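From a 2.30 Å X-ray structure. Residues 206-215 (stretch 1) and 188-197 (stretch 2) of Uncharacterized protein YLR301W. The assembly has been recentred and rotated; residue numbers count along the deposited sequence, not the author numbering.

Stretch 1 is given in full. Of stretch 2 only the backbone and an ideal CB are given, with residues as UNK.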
# COMPACT_ATOMS: atom_id res chain seq x y z
N GLU A 206 -13.89 -4.05 -18.03
CA GLU A 206 -14.56 -2.84 -17.61
C GLU A 206 -13.58 -1.67 -17.64
O GLU A 206 -12.40 -1.84 -17.32
CB GLU A 206 -15.17 -3.06 -16.22
CG GLU A 206 -15.08 -1.87 -15.26
CD GLU A 206 -15.82 -2.13 -13.95
OE1 GLU A 206 -15.83 -1.21 -13.09
OE2 GLU A 206 -16.40 -3.24 -13.79
N PHE A 207 -14.08 -0.50 -18.05
CA PHE A 207 -13.25 0.71 -18.15
C PHE A 207 -13.16 1.42 -16.83
O PHE A 207 -14.14 2.01 -16.37
CB PHE A 207 -13.83 1.67 -19.19
CG PHE A 207 -13.64 1.21 -20.61
CD1 PHE A 207 -12.47 1.50 -21.30
CD2 PHE A 207 -14.63 0.48 -21.26
CE1 PHE A 207 -12.28 1.06 -22.62
CE2 PHE A 207 -14.45 0.03 -22.57
CZ PHE A 207 -13.28 0.33 -23.25
N LEU A 208 -11.99 1.40 -16.22
CA LEU A 208 -11.79 2.13 -14.98
C LEU A 208 -11.58 3.60 -15.30
O LEU A 208 -11.80 4.49 -14.46
CB LEU A 208 -10.56 1.59 -14.25
CG LEU A 208 -10.63 0.12 -13.87
CD1 LEU A 208 -9.50 -0.22 -12.91
CD2 LEU A 208 -11.99 -0.24 -13.25
N LEU A 209 -11.15 3.85 -16.53
CA LEU A 209 -10.81 5.18 -16.97
C LEU A 209 -10.73 5.17 -18.49
O LEU A 209 -10.35 4.15 -19.10
CB LEU A 209 -9.49 5.59 -16.32
CG LEU A 209 -8.55 6.64 -16.88
CD1 LEU A 209 -7.33 6.65 -15.97
CD2 LEU A 209 -8.12 6.32 -18.30
N SER A 210 -11.15 6.27 -19.10
CA SER A 210 -11.23 6.39 -20.54
C SER A 210 -11.29 7.86 -20.92
O SER A 210 -12.30 8.53 -20.69
CB SER A 210 -12.46 5.65 -21.08
OG SER A 210 -12.68 5.95 -22.44
N TYR A 211 -10.20 8.35 -21.50
CA TYR A 211 -10.06 9.75 -21.82
C TYR A 211 -9.73 9.93 -23.29
O TYR A 211 -8.80 9.30 -23.80
CB TYR A 211 -8.96 10.37 -20.97
CG TYR A 211 -8.77 11.84 -21.23
CD1 TYR A 211 -7.97 12.27 -22.27
CD2 TYR A 211 -9.39 12.79 -20.44
CE1 TYR A 211 -7.78 13.61 -22.52
CE2 TYR A 211 -9.21 14.16 -20.68
CZ TYR A 211 -8.41 14.56 -21.73
OH TYR A 211 -8.21 15.91 -21.98
N GLY A 212 -10.50 10.77 -23.98
CA GLY A 212 -10.20 11.10 -25.37
C GLY A 212 -11.26 10.58 -26.32
O GLY A 212 -12.04 9.67 -25.98
N LYS A 213 -11.31 11.14 -27.52
CA LYS A 213 -12.39 10.80 -28.43
C LYS A 213 -12.07 9.66 -29.40
O LYS A 213 -12.97 9.15 -30.09
CB LYS A 213 -12.90 12.05 -29.15
CG LYS A 213 -11.81 13.00 -29.59
CD LYS A 213 -12.30 13.84 -30.77
CE LYS A 213 -11.40 15.04 -31.00
NZ LYS A 213 -12.12 16.02 -31.86
N GLU A 214 -10.81 9.24 -29.45
CA GLU A 214 -10.41 8.16 -30.36
C GLU A 214 -10.15 6.81 -29.67
O GLU A 214 -9.55 5.89 -30.25
CB GLU A 214 -9.20 8.58 -31.17
CG GLU A 214 -9.35 9.95 -31.78
CD GLU A 214 -8.40 10.18 -32.94
OE1 GLU A 214 -8.58 9.55 -34.01
OE2 GLU A 214 -7.47 10.98 -32.76
N VAL A 215 -10.62 6.70 -28.43
CA VAL A 215 -10.48 5.48 -27.63
C VAL A 215 -10.92 4.19 -28.33
O VAL A 215 -10.33 3.14 -28.11
CB VAL A 215 -11.22 5.64 -26.29
CG1 VAL A 215 -11.39 4.30 -25.61
CG2 VAL A 215 -10.49 6.65 -25.40
N UNK A 188 -2.26 19.80 -28.23
CA UNK A 188 -3.43 20.06 -27.41
C UNK A 188 -4.02 18.79 -26.79
O UNK A 188 -3.86 17.67 -27.30
CB UNK A 188 -4.50 20.77 -28.25
N UNK A 189 -4.71 18.99 -25.68
CA UNK A 189 -5.43 17.96 -24.94
C UNK A 189 -6.35 17.17 -25.86
O UNK A 189 -6.78 16.05 -25.54
CB UNK A 189 -6.24 18.59 -23.80
N UNK A 190 -6.65 17.76 -27.01
CA UNK A 190 -7.54 17.15 -27.97
C UNK A 190 -6.84 15.97 -28.66
O UNK A 190 -7.48 15.05 -29.19
CB UNK A 190 -8.01 18.18 -29.00
N UNK A 191 -5.52 16.00 -28.62
CA UNK A 191 -4.73 14.96 -29.24
C UNK A 191 -4.44 13.76 -28.35
O UNK A 191 -3.75 12.84 -28.81
CB UNK A 191 -3.41 15.56 -29.72
N UNK A 192 -4.94 13.75 -27.12
CA UNK A 192 -4.66 12.62 -26.20
C UNK A 192 -5.80 11.63 -25.97
O UNK A 192 -6.97 12.00 -25.90
CB UNK A 192 -4.25 13.18 -24.84
N UNK A 193 -5.43 10.35 -25.86
CA UNK A 193 -6.34 9.27 -25.47
C UNK A 193 -5.67 8.29 -24.49
O UNK A 193 -4.50 7.92 -24.68
CB UNK A 193 -6.82 8.52 -26.71
N UNK A 194 -6.39 7.89 -23.44
CA UNK A 194 -5.88 6.91 -22.49
C UNK A 194 -6.98 5.94 -22.12
O UNK A 194 -8.16 6.29 -22.15
CB UNK A 194 -5.32 7.59 -21.24
N UNK A 195 -6.60 4.72 -21.77
CA UNK A 195 -7.56 3.80 -21.20
C UNK A 195 -6.90 2.99 -20.09
O UNK A 195 -5.69 2.70 -20.13
CB UNK A 195 -8.13 2.88 -22.28
N UNK A 196 -7.71 2.67 -19.08
CA UNK A 196 -7.35 1.71 -18.07
C UNK A 196 -8.48 0.71 -18.08
O UNK A 196 -9.64 1.07 -17.83
CB UNK A 196 -7.14 2.35 -16.70
N UNK A 197 -8.16 -0.53 -18.42
CA UNK A 197 -9.18 -1.54 -18.62
C UNK A 197 -8.90 -2.68 -17.66
O UNK A 197 -7.74 -3.01 -17.42
CB UNK A 197 -9.21 -2.03 -20.07

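After a short 3-10 segment at 189-191, the strand 192-197 runs antiparallel to strand 209-211. At position 188 nothing of stretch 1 lies near the CB, so many residues would suit; it is Thr-188. At 189 the CB points sideways, 3.8 Å from Tyr-211 OH, which favours a medium-sized side chain. Ile-189 lies there, its CG2 4.3 Å from Tyr-211 CZ.

The CB of 190 points away, yet Lys-213 CE is 5.0 Å from it, so a long acidic or polar chain could turn back. Glu-190 does so, but OE2 remains 4.1 Å from Lys-213 NZ, beyond a salt bridge. Position 191, with phi/psi of -88/1, meets nothing of stretch 1, and a CB would be crowded by the carbonyl O of 188 at 3.2 Å; a small residue fits, and it is Gly-191. At 192 the CB lies 4.2 Å from Tyr-211 CE1, which suits an apolar chain. Leu-192 supplies one, its CB 4.4 Å from that atom.

At 193 the CB points sideways, 3.6 Å from Tyr-211 O, beside the loop that follows Tyr-211, where the amide of Glu-214 can donate. A short side chain with an acceptor, Asn or Asp, would suit. The end of Asn-193 comes nearer: it takes chi1 m, and its OD1 accepts a hydrogen bond from Glu-214 N at 2.7 Å. Its ND2 donates to a water that also bonds Glu-214 OE2. Gly-212 leaves room for this side chain: a CB there would come 2.2 Å from Asn-193 OD1.

At 194 the backbone pairs with Tyr-211 through two hydrogen bonds, and the CB shares a face with Tyr-211 and Leu-209, 4.3 Å from Leu-209 CD2. A large apolar or aromatic residue is expected. Phe-194 brings CD2 within 4.1 Å of Tyr-211 CD1.

On the other face, the CB of 195 has Phe-207 CE1 at 4.5 Å and Val-215 CG1 at 4.9 Å, a setting for a branched aliphatic. Ile-195 fills it, its CG2 3.5 Å from Val-215 CG1.

Position 196 returns to the face of Leu-209, whose CB is 4.0 Å from the ideal CB; an aliphatic residue or a long chain with an aliphatic stem would suit. In Arg-196 the guanidinium has Leu-209 CD1 over one face. Beside it a bulge shifts the register, and the carbonyl O of Arg-196 accepts from Leu-208 N at 2.9 Å and weakly from Leu-209 N at 3.4 Å.

At 197 the CB lies 5.0 Å from Phe-207 CD1, inviting an apolar chain. Leu-197 places CD2 over the Phe-207 ring, 4.0 Å from its centroid, in a CH-pi contact.

Stretch 2, residues 188-197: TIEGLNFIRL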
# COMPACT_ATOMS: atom_id res chain seq x y z
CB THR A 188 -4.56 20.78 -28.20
OG1 THR A 188 -5.49 19.82 -28.72
CG2 THR A 188 -3.99 21.63 -29.35
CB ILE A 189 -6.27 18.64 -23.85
CG1 ILE A 189 -5.64 18.42 -22.48
CG2 ILE A 189 -7.75 18.21 -23.90
CD1 ILE A 189 -5.04 19.68 -21.87
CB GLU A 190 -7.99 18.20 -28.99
CG GLU A 190 -9.45 18.10 -29.38
CD GLU A 190 -10.33 17.94 -28.16
OE1 GLU A 190 -10.40 18.90 -27.36
OE2 GLU A 190 -10.93 16.85 -27.99
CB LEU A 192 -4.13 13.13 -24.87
CG LEU A 192 -2.90 14.03 -24.97
CD1 LEU A 192 -2.64 14.77 -23.66
CD2 LEU A 192 -1.67 13.24 -25.41
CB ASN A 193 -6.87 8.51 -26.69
CG ASN A 193 -7.45 9.42 -27.75
OD1 ASN A 193 -8.67 9.64 -27.81
ND2 ASN A 193 -6.58 9.96 -28.61
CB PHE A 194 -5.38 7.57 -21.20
CG PHE A 194 -4.35 8.64 -21.41
CD1 PHE A 194 -3.03 8.31 -21.71
CD2 PHE A 194 -4.70 9.98 -21.28
CE1 PHE A 194 -2.07 9.31 -21.90
CE2 PHE A 194 -3.76 10.99 -21.47
CZ PHE A 194 -2.44 10.66 -21.78
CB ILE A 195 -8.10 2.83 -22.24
CG1 ILE A 195 -6.93 2.10 -22.91
CG2 ILE A 195 -8.91 3.59 -23.28
CD1 ILE A 195 -7.34 0.78 -23.54
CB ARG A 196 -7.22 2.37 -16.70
CG ARG A 196 -5.86 2.20 -16.08
CD ARG A 196 -5.96 1.71 -14.66
NE ARG A 196 -6.23 2.80 -13.74
CZ ARG A 196 -5.34 3.70 -13.30
NH1 ARG A 196 -5.74 4.62 -12.44
NH2 ARG A 196 -4.08 3.70 -13.71
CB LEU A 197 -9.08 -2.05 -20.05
CG LEU A 197 -10.22 -1.91 -21.05
CD1 LEU A 197 -9.85 -2.71 -22.28
CD2 LEU A 197 -11.56 -2.38 -20.47
O HOH W 1 -7.57 12.32 -30.28
O HOH W 2 -9.14 13.13 -27.78
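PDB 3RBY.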